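Local coordinates for D,D-dipeptidase/D,D-carboxypeptidase (Enterococcus faecalis, PDB 4MUQ), which acts as a zinc-dependent D,D-peptidase of vancomycin resistance, cleaving D-Ala-D-Ala dipeptide and probably the terminal D-Ala of cell-wall precursors, at residues 110-115 with 168-173; 158-163 with 186-191; 73-78 with 104-109. All coordinates share one frame; numbering follows the deposited sequence.

Contact 1: residues 110-115 with 168-173. With ZN (zinc ion), chain B; LY0 ((2R)-3-[(R)-[(1R)-1-aminoethyl](hydroxy)phosphoryl]-2-methylpropanoic acid), chain C; 2D8 ((2R)-3-[(R)-[(1S)-1-aminoethyl](hydroxy)phosphoryl]-2-methylpropanoic acid), chain D.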
loop_
_atom_site.group_PDB
_atom_site.type_symbol
_atom_site.label_atom_id
_atom_site.label_comp_id
_atom_site.label_asym_id
_atom_site.label_seq_id
_atom_site.Cartn_x
_atom_site.Cartn_y
_atom_site.Cartn_z
ATOM N N THR A 110 -5.927 5.247 4.416
ATOM C CA THR A 110 -6.540 4.271 3.497
ATOM C C THR A 110 -6.813 2.909 4.138
ATOM O O THR A 110 -7.523 2.084 3.570
ATOM C CB THR A 110 -5.655 3.966 2.262
ATOM O OG1 THR A 110 -4.462 3.294 2.679
ATOM C CG2 THR A 110 -5.306 5.234 1.466
ATOM N N GLY A 111 -6.208 2.644 5.293
ATOM C CA GLY A 111 -6.275 1.306 5.868
ATOM C C GLY A 111 -5.309 0.306 5.255
ATOM O O GLY A 111 -5.358 -0.876 5.603
ATOM N N LEU A 112 -4.442 0.770 4.353
ATOM C CA LEU A 112 -3.477 -0.089 3.656
ATOM C C LEU A 112 -2.066 0.019 4.206
ATOM O O LEU A 112 -1.183 -0.711 3.770
ATOM C CB LEU A 112 -3.453 0.266 2.166
ATOM C CG LEU A 112 -4.784 0.145 1.412
ATOM C CD1 LEU A 112 -4.626 0.676 -0.008
ATOM C CD2 LEU A 112 -5.312 -1.295 1.378
ATOM N N ALA A 113 -1.840 0.930 5.153
ATOM C CA ALA A 113 -0.485 1.164 5.653
ATOM C C ALA A 113 -0.373 0.853 7.121
ATOM O O ALA A 113 -1.286 1.097 7.895
ATOM C CB ALA A 113 -0.063 2.603 5.389
ATOM N N ILE A 114 0.783 0.330 7.493
ATOM C CA ILE A 114 1.045 0.014 8.882
ATOM C C ILE A 114 2.476 0.390 9.243
ATOM O O ILE A 114 3.406 0.177 8.469
ATOM C CB ILE A 114 0.734 -1.471 9.182
ATOM C CG1 ILE A 114 0.823 -1.731 10.686
ATOM C CG2 ILE A 114 1.631 -2.411 8.383
ATOM C CD1 ILE A 114 -0.207 -2.704 11.206
ATOM N N ASP A 115 2.626 0.962 10.440
ATOM C CA ASP A 115 3.934 1.192 11.037
ATOM C C ASP A 115 4.184 0.066 12.022
ATOM O O ASP A 115 3.339 -0.210 12.881
ATOM C CB ASP A 115 3.975 2.561 11.737
ATOM C CG ASP A 115 3.824 3.726 10.763
ATOM O OD1 ASP A 115 4.127 3.550 9.596
ATOM O OD2 ASP A 115 3.374 4.838 11.107
ATOM N N HIS A 168 7.589 1.824 7.960
ATOM C CA HIS A 168 6.292 2.041 7.316
ATOM C C HIS A 168 6.097 1.139 6.102
ATOM O O HIS A 168 6.855 1.211 5.124
ATOM C CB HIS A 168 6.142 3.529 6.951
ATOM C CG HIS A 168 4.865 3.867 6.245
ATOM N ND1 HIS A 168 3.901 4.692 6.793
ATOM C CD2 HIS A 168 4.425 3.541 5.008
ATOM C CE1 HIS A 168 2.912 4.836 5.926
ATOM N NE2 HIS A 168 3.212 4.155 4.834
ATOM N N PHE A 169 5.067 0.297 6.168
ATOM C CA PHE A 169 4.807 -0.669 5.097
ATOM C C PHE A 169 3.446 -0.430 4.485
ATOM O O PHE A 169 2.484 -0.114 5.177
ATOM C CB PHE A 169 4.938 -2.104 5.634
ATOM C CG PHE A 169 6.348 -2.470 5.945
ATOM C CD1 PHE A 169 7.119 -3.138 5.005
ATOM C CD2 PHE A 169 6.937 -2.074 7.134
ATOM C CE1 PHE A 169 8.450 -3.456 5.257
ATOM C CE2 PHE A 169 8.268 -2.374 7.393
ATOM C CZ PHE A 169 9.024 -3.071 6.445
ATOM N N ARG A 170 3.383 -0.577 3.168
ATOM C CA ARG A 170 2.162 -0.323 2.410
ATOM C C ARG A 170 1.715 -1.588 1.693
ATOM O O ARG A 170 2.528 -2.243 1.022
ATOM C CB ARG A 170 2.427 0.800 1.395
ATOM C CG ARG A 170 1.409 0.917 0.252
ATOM C CD ARG A 170 0.014 1.302 0.706
ATOM N NE ARG A 170 -0.898 1.148 -0.428
ATOM C CZ ARG A 170 -1.172 2.102 -1.310
ATOM N NH1 ARG A 170 -0.657 3.316 -1.178
ATOM N NH2 ARG A 170 -1.984 1.837 -2.334
ATOM N N TYR A 171 0.447 -1.953 1.859
ATOM C CA TYR A 171 -0.115 -3.061 1.100
ATOM C C TYR A 171 -0.542 -2.581 -0.279
ATOM O O TYR A 171 -1.361 -1.656 -0.391
ATOM C CB TYR A 171 -1.317 -3.641 1.828
ATOM C CG TYR A 171 -1.914 -4.841 1.141
ATOM C CD1 TYR A 171 -1.355 -6.091 1.310
ATOM C CD2 TYR A 171 -3.033 -4.714 0.330
ATOM C CE1 TYR A 171 -1.899 -7.199 0.689
ATOM C CE2 TYR A 171 -3.597 -5.821 -0.290
ATOM C CZ TYR A 171 -3.017 -7.058 -0.105
ATOM O OH TYR A 171 -3.550 -8.174 -0.718
ATOM N N VAL A 172 -0.004 -3.223 -1.321
ATOM C CA VAL A 172 -0.439 -2.991 -2.706
ATOM C C VAL A 172 -1.035 -4.249 -3.313
ATOM O O VAL A 172 -1.681 -4.191 -4.367
ATOM C CB VAL A 172 0.704 -2.487 -3.610
ATOM C CG1 VAL A 172 1.101 -1.071 -3.221
ATOM C CG2 VAL A 172 1.904 -3.427 -3.557
ATOM N N GLY A 173 -0.828 -5.387 -2.661
ATOM C CA GLY A 173 -1.288 -6.660 -3.177
ATOM C C GLY A 173 -0.250 -7.379 -4.018
ATOM O O GLY A 173 0.606 -6.754 -4.649
HETATM ZN ZN ZN B . 3.471 5.201 8.760
HETATM P P LY0 C . 4.449 7.828 9.335
HETATM C C1 LY0 C . 4.032 9.649 11.184
HETATM N N1 LY0 C . 6.257 8.981 10.916
HETATM C C2 LY0 C . 4.948 8.462 10.965
HETATM C C4 LY0 C . 4.664 9.107 8.065
HETATM C C5 LY0 C . 3.803 8.922 6.853
HETATM C C6 LY0 C . 2.398 9.433 7.130
HETATM C C7 LY0 C . 4.455 9.647 5.688
HETATM O O31 LY0 C . 2.947 7.463 9.387
HETATM O O32 LY0 C . 5.213 6.498 9.033
HETATM O O61 LY0 C . 1.482 8.861 6.562
HETATM O O62 LY0 C . 2.246 10.395 7.864
HETATM C C4 2D8 D . 4.665 9.104 8.055
HETATM C C5 2D8 D . 3.802 8.921 6.848
HETATM C C6 2D8 D . 2.397 9.433 7.130
HETATM C C7 2D8 D . 4.454 9.647 5.686
HETATM N N1 2D8 D . 5.040 7.513 11.888
HETATM P P 2D8 D . 4.453 7.829 9.329
HETATM C C1 2D8 D . 4.060 9.637 11.201
HETATM C C2 2D8 D . 5.037 8.517 10.904
HETATM O O31 2D8 D . 2.949 7.477 9.401
HETATM O O32 2D8 D . 5.214 6.496 9.035
HETATM O O61 2D8 D . 1.481 8.862 6.562
HETATM O O62 2D8 D . 2.246 10.395 7.864
#
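Strands 113-115 and 168-171 run antiparallel, their axes 4.7 Å apart at closest, with I114 and F169 forming a hydrogen-bonded pair in which each N-H reaches the other's carbonyl (I114 N to F169 O 2.9 Å). Just before the first strand, the L112 carbonyl accepts from Y171 N. The non-hydrogen-bonded pairs A113-R170 and D115-H168 put their side chains on one face of the sheet, and there the zinc sits. D115 grips the metal with both carboxylate oxygens, unequally: OD1 lies 2.0 Å from zinc and OD2 2.4 Å. H168 coordinates through ND1, at 2.1 Å; its CG stands anti to the backbone N (chi1 178°), which swings the ring so that ND1 points at the zinc, its plane 54° from the carboxylate. H108 completes the protein ligands, the His-Asp-His set of the Hedgehog/DD-peptidase fold. O31 and O32 of the phosphinate, in both superposed epimers, LY0 and 2D8, also bind the zinc. H168 turns its other nitrogen, NE2, to E107, a second-shell carboxylate that, with the metal bond, would hold the ring's rotation and may polarise it. Beside that nitrogen A113 is small enough to lie close, CB to H168 NE2 3.7 Å. Further along, L112 CD1 packs 3.7 Å from R170 NH2; the bend at chi2 (65°) folds the R170 chain so that NE can donate to Y171 O, while E107 pairs with NH1 and the carbonyls of N17 and L19 take NH2.

Contact 2: residues 158-163 with 186-191. With PE3 (3,6,9,12,15,18,21,24,27,30,33,36,39-tridecaoxahentetracontane-1,41-diol), chain H; EDO (1,2-ethanediol), chain E.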
loop_
_atom_site.group_PDB
_atom_site.type_symbol
_atom_site.label_atom_id
_atom_site.label_comp_id
_atom_site.label_asym_id
_atom_site.label_seq_id
_atom_site.Cartn_x
_atom_site.Cartn_y
_atom_site.Cartn_z
ATOM N N GLU A 158 13.626 11.870 -2.956
ATOM C CA GLU A 158 13.308 12.993 -3.828
ATOM C C GLU A 158 12.021 12.769 -4.613
ATOM O O GLU A 158 11.345 13.727 -4.995
ATOM C CB GLU A 158 14.480 13.309 -4.757
ATOM C CG GLU A 158 15.734 13.716 -3.999
ATOM C CD GLU A 158 15.439 14.706 -2.884
ATOM O OE1 GLU A 158 14.823 15.758 -3.163
ATOM O OE2 GLU A 158 15.812 14.427 -1.723
ATOM N N ILE A 159 11.656 11.515 -4.835
ATOM C CA ILE A 159 10.393 11.273 -5.527
ATOM C C ILE A 159 9.213 10.897 -4.631
ATOM O O ILE A 159 8.078 11.134 -5.007
ATOM C CB ILE A 159 10.522 10.288 -6.702
ATOM C CG1 ILE A 159 10.910 8.904 -6.211
ATOM C CG2 ILE A 159 11.506 10.817 -7.742
ATOM C CD1 ILE A 159 10.981 7.882 -7.333
ATOM N N THR A 160 9.463 10.337 -3.447
ATOM C CA THR A 160 8.369 10.100 -2.502
ATOM C C THR A 160 8.027 11.375 -1.732
ATOM O O THR A 160 6.901 11.527 -1.242
ATOM C CB THR A 160 8.707 9.019 -1.465
ATOM O OG1 THR A 160 9.787 9.487 -0.649
ATOM C CG2 THR A 160 9.093 7.704 -2.135
ATOM N N GLY A 161 8.992 12.282 -1.610
ATOM C CA GLY A 161 8.821 13.461 -0.785
ATOM C C GLY A 161 8.846 13.205 0.717
ATOM O O GLY A 161 8.509 14.107 1.486
ATOM N N ILE A 162 9.240 12.000 1.128
ATOM C CA ILE A 162 9.256 11.627 2.544
ATOM C C ILE A 162 10.623 11.023 2.830
ATOM O O ILE A 162 11.164 10.290 2.001
ATOM C CB ILE A 162 8.116 10.609 2.835
ATOM C CG1 ILE A 162 6.732 11.271 2.640
ATOM C CG2 ILE A 162 8.240 9.994 4.237
ATOM C CD1 ILE A 162 6.418 12.404 3.606
ATOM N N SER A 163 11.190 11.315 3.991
ATOM C CA SER A 163 12.482 10.744 4.352
ATOM C C SER A 163 12.396 9.232 4.535
ATOM O O SER A 163 11.329 8.670 4.738
ATOM C CB SER A 163 12.983 11.393 5.635
ATOM O OG SER A 163 13.399 12.719 5.381
ATOM N N SER A 186 9.831 2.357 -6.076
ATOM C CA SER A 186 8.875 2.996 -5.184
ATOM C C SER A 186 7.490 2.867 -5.813
ATOM O O SER A 186 7.370 2.559 -7.010
ATOM C CB SER A 186 9.207 4.478 -5.029
ATOM O OG SER A 186 9.078 5.167 -6.269
ATOM N N LEU A 187 6.450 3.135 -5.039
ATOM C CA LEU A 187 5.095 3.103 -5.593
ATOM C C LEU A 187 4.919 4.150 -6.695
ATOM O O LEU A 187 4.227 3.890 -7.682
ATOM C CB LEU A 187 4.029 3.237 -4.499
ATOM C CG LEU A 187 2.577 3.083 -4.978
ATOM C CD1 LEU A 187 2.339 1.733 -5.684
ATOM C CD2 LEU A 187 1.650 3.232 -3.791
ATOM N N GLU A 188 5.554 5.314 -6.547
ATOM C CA GLU A 188 5.555 6.339 -7.601
ATOM C C GLU A 188 6.069 5.765 -8.920
ATOM O O GLU A 188 5.452 5.948 -9.975
ATOM C CB GLU A 188 6.434 7.527 -7.196
ATOM C CG GLU A 188 5.790 8.492 -6.182
ATOM C CD GLU A 188 5.777 7.989 -4.741
ATOM O OE1 GLU A 188 6.441 6.977 -4.427
ATOM O OE2 GLU A 188 5.077 8.628 -3.919
ATOM N N GLU A 189 7.203 5.077 -8.858
ATOM C CA GLU A 189 7.784 4.496 -10.054
ATOM C C GLU A 189 6.886 3.422 -10.659
ATOM O O GLU A 189 6.719 3.383 -11.876
ATOM C CB GLU A 189 9.175 3.947 -9.748
ATOM C CG GLU A 189 10.232 5.026 -9.572
ATOM C CD GLU A 189 11.461 4.514 -8.859
ATOM O OE1 GLU A 189 11.343 4.187 -7.660
ATOM O OE2 GLU A 189 12.537 4.436 -9.496
ATOM N N TYR A 190 6.311 2.568 -9.816
ATOM C CA TYR A 190 5.435 1.506 -10.303
ATOM C C TYR A 190 4.192 2.085 -10.984
ATOM O O TYR A 190 3.728 1.566 -12.000
ATOM C CB TYR A 190 5.040 0.558 -9.167
ATOM C CG TYR A 190 4.271 -0.651 -9.649
ATOM C CD1 TYR A 190 4.849 -1.556 -10.522
ATOM C CD2 TYR A 190 2.962 -0.889 -9.229
ATOM C CE1 TYR A 190 4.152 -2.663 -10.978
ATOM C CE2 TYR A 190 2.257 -2.007 -9.674
ATOM C CZ TYR A 190 2.865 -2.885 -10.549
ATOM O OH TYR A 190 2.199 -4.004 -11.007
ATOM N N THR A 191 3.668 3.169 -10.427
ATOM C CA THR A 191 2.472 3.804 -10.982
ATOM C C THR A 191 2.735 4.290 -12.414
ATOM O O THR A 191 1.889 4.134 -13.308
ATOM C CB THR A 191 2.007 4.949 -10.059
ATOM O OG1 THR A 191 1.769 4.425 -8.746
ATOM C CG2 THR A 191 0.713 5.572 -10.539
HETATM O O43 PE3 H . 7.053 16.581 -7.486
HETATM C C42 PE3 H . 7.104 15.485 -6.569
HETATM C C41 PE3 H . 7.861 15.839 -5.277
HETATM O O40 PE3 H . 7.815 14.658 -4.440
HETATM C C39 PE3 H . 6.407 14.459 -4.309
HETATM C C38 PE3 H . 5.852 13.301 -3.556
HETATM O O37 PE3 H . 4.452 13.545 -3.736
HETATM C C1 EDO E . 12.341 14.699 0.868
HETATM O O1 EDO E . 12.044 16.012 1.359
HETATM C C2 EDO E . 12.390 13.730 2.046
HETATM O O2 EDO E . 13.570 13.895 2.852
HETATM O O HOH W 1 5.225 9.358 -1.259
#
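I159 approaches the start of helix 187-194 with its delta methyl leading: CG1 lies between the backbone N and the carbonyl carbon (chi1 65°), and the extended end brings CD1 to 3.5 Å from S186 OG and 3.7 Å from E189 CG. An aliphatic tip suits this place, since it covers polar atoms already engaged with one another. The I159 carbonyl O meets E188 CG. At T160 the two branches divide their work. The methyl CG2 faces E188 OE1 at 3.6 Å, the two side chains crossing at about a right angle, while OG1 accepts from I162 N in an ST turn. A water donates both to T160 O (2.7 Å) and to E188 OE2, so the end of helix 157-160 is bridged to the first turn of helix 187-194. E188 also pairs with R151 through OE1, and N22 reaches OE2. G161 follows with positive phi, a conformation that glycine adopts easily, and the chain leaves the helix toward I162, which touches the bound inhibitor. Across from I159, E189 OE1 also takes S186 OG and pairs with K156, while S186 and E189 bond reciprocally, S186 N to E189 OE1 2.9 Å and E189 N to S186 OG 3.2 Å: the capping box at the N terminus of a helix.

Contact 3: residues 73-78 with 104-109. With ZN (zinc ion), chain B; 2D8 ((2R)-3-[(R)-[(1S)-1-aminoethyl](hydroxy)phosphoryl]-2-methylpropanoic acid), chain D; LY0 ((2R)-3-[(R)-[(1R)-1-aminoethyl](hydroxy)phosphoryl]-2-methylpropanoic acid), chain C.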
loop_
_atom_site.group_PDB
_atom_site.type_symbol
_atom_site.label_atom_id
_atom_site.label_comp_id
_atom_site.label_asym_id
_atom_site.label_seq_id
_atom_site.Cartn_x
_atom_site.Cartn_y
_atom_site.Cartn_z
ATOM N N GLY A 73 -1.904 1.904 12.442
ATOM C CA GLY A 73 -2.545 1.395 11.235
ATOM C C GLY A 73 -3.419 2.454 10.602
ATOM O O GLY A 73 -2.923 3.499 10.172
ATOM N N TYR A 74 -4.718 2.190 10.522
ATOM C CA TYR A 74 -5.637 3.206 10.019
ATOM C C TYR A 74 -5.587 4.444 10.905
ATOM O O TYR A 74 -5.617 4.336 12.132
ATOM C CB TYR A 74 -7.067 2.675 9.977
ATOM C CG TYR A 74 -8.050 3.750 9.585
ATOM C CD1 TYR A 74 -8.154 4.150 8.258
ATOM C CD2 TYR A 74 -8.821 4.395 10.531
ATOM C CE1 TYR A 74 -9.033 5.148 7.877
ATOM C CE2 TYR A 74 -9.711 5.414 10.161
ATOM C CZ TYR A 74 -9.789 5.772 8.831
ATOM O OH TYR A 74 -10.655 6.768 8.435
ATOM N N ARG A 75 -5.519 5.615 10.271
ATOM C CA ARG A 75 -5.691 6.879 10.983
ATOM C C ARG A 75 -6.740 7.697 10.266
ATOM O O ARG A 75 -6.761 7.763 9.028
ATOM C CB ARG A 75 -4.372 7.654 11.073
ATOM C CG ARG A 75 -3.285 6.833 11.746
ATOM C CD ARG A 75 -2.124 7.646 12.275
ATOM N NE ARG A 75 -1.352 8.315 11.233
ATOM C CZ ARG A 75 -0.081 8.031 10.916
ATOM N NH1 ARG A 75 0.591 7.048 11.503
ATOM N NH2 ARG A 75 0.515 8.731 9.974
ATOM N N SER A 76 -7.623 8.292 11.048
ATOM C CA SER A 76 -8.629 9.200 10.534
ATOM C C SER A 76 -7.998 10.545 10.212
ATOM O O SER A 76 -6.862 10.828 10.588
ATOM C CB SER A 76 -9.691 9.426 11.588
ATOM O OG SER A 76 -9.129 10.073 12.722
ATOM N N LEU A 77 -8.772 11.400 9.556
ATOM C CA LEU A 77 -8.295 12.735 9.227
ATOM C C LEU A 77 -7.947 13.547 10.478
ATOM O O LEU A 77 -6.913 14.222 10.521
ATOM C CB LEU A 77 -9.362 13.469 8.416
ATOM C CG LEU A 77 -9.036 14.931 8.099
ATOM C CD1 LEU A 77 -7.796 15.041 7.227
ATOM C CD2 LEU A 77 -10.228 15.589 7.421
ATOM N N GLU A 78 -8.800 13.481 11.499
ATOM C CA GLU A 78 -8.486 14.198 12.736
ATOM C C GLU A 78 -7.200 13.706 13.387
ATOM O O GLU A 78 -6.409 14.513 13.884
ATOM C CB GLU A 78 -9.669 14.202 13.720
ATOM C CG GLU A 78 -9.957 12.880 14.453
ATOM C CD GLU A 78 -9.099 12.660 15.710
ATOM O OE1 GLU A 78 -9.124 11.526 16.233
ATOM O OE2 GLU A 78 -8.408 13.599 16.182
ATOM N N ASN A 104 -4.904 14.230 4.642
ATOM C CA ASN A 104 -5.462 13.836 3.349
ATOM C C ASN A 104 -4.420 13.449 2.311
ATOM O O ASN A 104 -4.757 13.240 1.161
ATOM C CB ASN A 104 -6.480 14.842 2.806
ATOM C CG ASN A 104 -7.829 14.695 3.465
ATOM O OD1 ASN A 104 -8.139 13.645 4.047
ATOM N ND2 ASN A 104 -8.626 15.735 3.390
ATOM N N HIS A 105 -3.167 13.324 2.733
ATOM C CA HIS A 105 -2.112 12.828 1.842
ATOM C C HIS A 105 -1.370 11.672 2.487
ATOM O O HIS A 105 -0.269 11.311 2.045
ATOM C CB HIS A 105 -1.115 13.945 1.499
ATOM C CG HIS A 105 -1.734 15.099 0.777
ATOM N ND1 HIS A 105 -1.580 15.300 -0.577
ATOM C CD2 HIS A 105 -2.536 16.100 1.215
ATOM C CE1 HIS A 105 -2.238 16.389 -0.937
ATOM N NE2 HIS A 105 -2.829 16.892 0.135
ATOM N N SER A 106 -1.937 11.098 3.550
ATOM C CA SER A 106 -1.314 9.971 4.258
ATOM C C SER A 106 -1.918 8.635 3.850
ATOM O O SER A 106 -3.142 8.476 3.826
ATOM C CB SER A 106 -1.514 10.121 5.763
ATOM O OG SER A 106 -1.067 8.954 6.454
ATOM N N GLU A 107 -1.059 7.668 3.529
ATOM C CA GLU A 107 -1.504 6.297 3.303
ATOM C C GLU A 107 -2.184 5.704 4.493
ATOM O O GLU A 107 -2.942 4.747 4.354
ATOM C CB GLU A 107 -0.325 5.376 3.014
ATOM C CG GLU A 107 0.439 5.710 1.788
ATOM C CD GLU A 107 1.401 4.605 1.419
ATOM O OE1 GLU A 107 2.055 4.008 2.324
ATOM O OE2 GLU A 107 1.490 4.360 0.216
ATOM N N HIS A 108 -1.914 6.230 5.686
ATOM C CA HIS A 108 -2.572 5.660 6.855
ATOM C C HIS A 108 -4.088 5.864 6.816
ATOM O O HIS A 108 -4.838 5.102 7.423
ATOM C CB HIS A 108 -1.981 6.193 8.165
ATOM C CG HIS A 108 -0.660 5.586 8.498
ATOM N ND1 HIS A 108 -0.538 4.419 9.225
ATOM C CD2 HIS A 108 0.595 5.971 8.184
ATOM C CE1 HIS A 108 0.742 4.120 9.352
ATOM N NE2 HIS A 108 1.455 5.047 8.733
ATOM N N GLN A 109 -4.533 6.884 6.086
ATOM C CA GLN A 109 -5.961 7.155 5.960
ATOM C C GLN A 109 -6.668 6.186 5.011
ATOM O O GLN A 109 -7.869 6.270 4.840
ATOM C CB GLN A 109 -6.210 8.608 5.525
ATOM C CG GLN A 109 -5.755 9.642 6.567
ATOM C CD GLN A 109 -5.872 11.054 6.056
ATOM O OE1 GLN A 109 -4.856 11.719 5.826
ATOM N NE2 GLN A 109 -7.101 11.519 5.848
HETATM ZN ZN ZN B . 3.471 5.201 8.760
HETATM C C4 2D8 D . 4.665 9.104 8.055
HETATM C C5 2D8 D . 3.802 8.921 6.848
HETATM C C6 2D8 D . 2.397 9.433 7.130
HETATM C C7 2D8 D . 4.454 9.647 5.686
HETATM N N1 2D8 D . 5.040 7.513 11.888
HETATM P P 2D8 D . 4.453 7.829 9.329
HETATM C C1 2D8 D . 4.060 9.637 11.201
HETATM C C2 2D8 D . 5.037 8.517 10.904
HETATM O O31 2D8 D . 2.949 7.477 9.401
HETATM O O32 2D8 D . 5.214 6.496 9.035
HETATM O O61 2D8 D . 1.481 8.862 6.562
HETATM O O62 2D8 D . 2.246 10.395 7.864
HETATM P P LY0 C . 4.449 7.828 9.335
HETATM C C1 LY0 C . 4.032 9.649 11.184
HETATM N N1 LY0 C . 6.257 8.981 10.916
HETATM C C2 LY0 C . 4.948 8.462 10.965
HETATM C C4 LY0 C . 4.664 9.107 8.065
HETATM C C5 LY0 C . 3.803 8.922 6.853
HETATM C C6 LY0 C . 2.398 9.433 7.130
HETATM C C7 LY0 C . 4.455 9.647 5.688
HETATM O O31 LY0 C . 2.947 7.463 9.387
HETATM O O32 LY0 C . 5.213 6.498 9.033
HETATM O O61 LY0 C . 1.482 8.861 6.562
HETATM O O62 LY0 C . 2.246 10.395 7.864
HETATM O O HOH W 2 -10.133 7.596 5.549
#
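R75 and H108 lie face on face: the guanidinium rests flat on the imidazole, centres 3.7 Å apart and planes 19° from parallel. The arginine chain bends at chi3 (-65°), and its planar end lies over the ring while its edge meets the inhibitor, modelled as the epimers LY0 and 2D8. There R75 NH2 donates to phosphinate O31 at 2.8 Å and NH1 makes a longer bond to the same oxygen, which is also a zinc ligand; such a positive group would favour negative charge on the phosphinate. H108 uses both nitrogens. NE2 binds zinc at 2.0 Å, and H108 ND1 donates in the ring plane to G73 O (2.7 Å), a second-shell acceptor that, together with the zinc, fixes the ring's rotation. R75 N donates to H108 O. S106 brings OG within 2.6 Å of the inhibitor carboxylate O61, and the same atom accepts from H108 N in an ST turn, a double role that suits a short hydroxyl side chain. Y74 turns its ring edge to Q109 O, CE1 3.4 Å away, and a water joins its OH to that carbonyl. Q109, extended beyond CG, exchanges bonds with N104, its NE2 giving to OD1 and its OE1 taking from N104 N, while L77 CD1 lies 3.5 Å from N104 OD1. The contact thus joins the turn between strand 68-72 and helix 77-91 to the loop that leads from helix 93-99 into strand 113-118.

From the N terminus, contact 3 comes first: 73-78 meets 104-109, closing a loop made largely of helices 77-91 and 93-99. Contact 1 opens directly afterwards, in series with it, and closes when strand 168-171 returns beside strand 113-118 within the four-stranded antiparallel sheet. Contact 2 begins inside that loop, at helix 157-160, and ends beyond it at helix 187-194, so contacts 1 and 2 cross. Contacts 1 and 3 share the zinc and the inhibitor, and E107 links contact 3 to strand 168-171. L187 of contact 2 packs on R170 and V172, tying helix 187-194 to the sheet that carries D115 and H168.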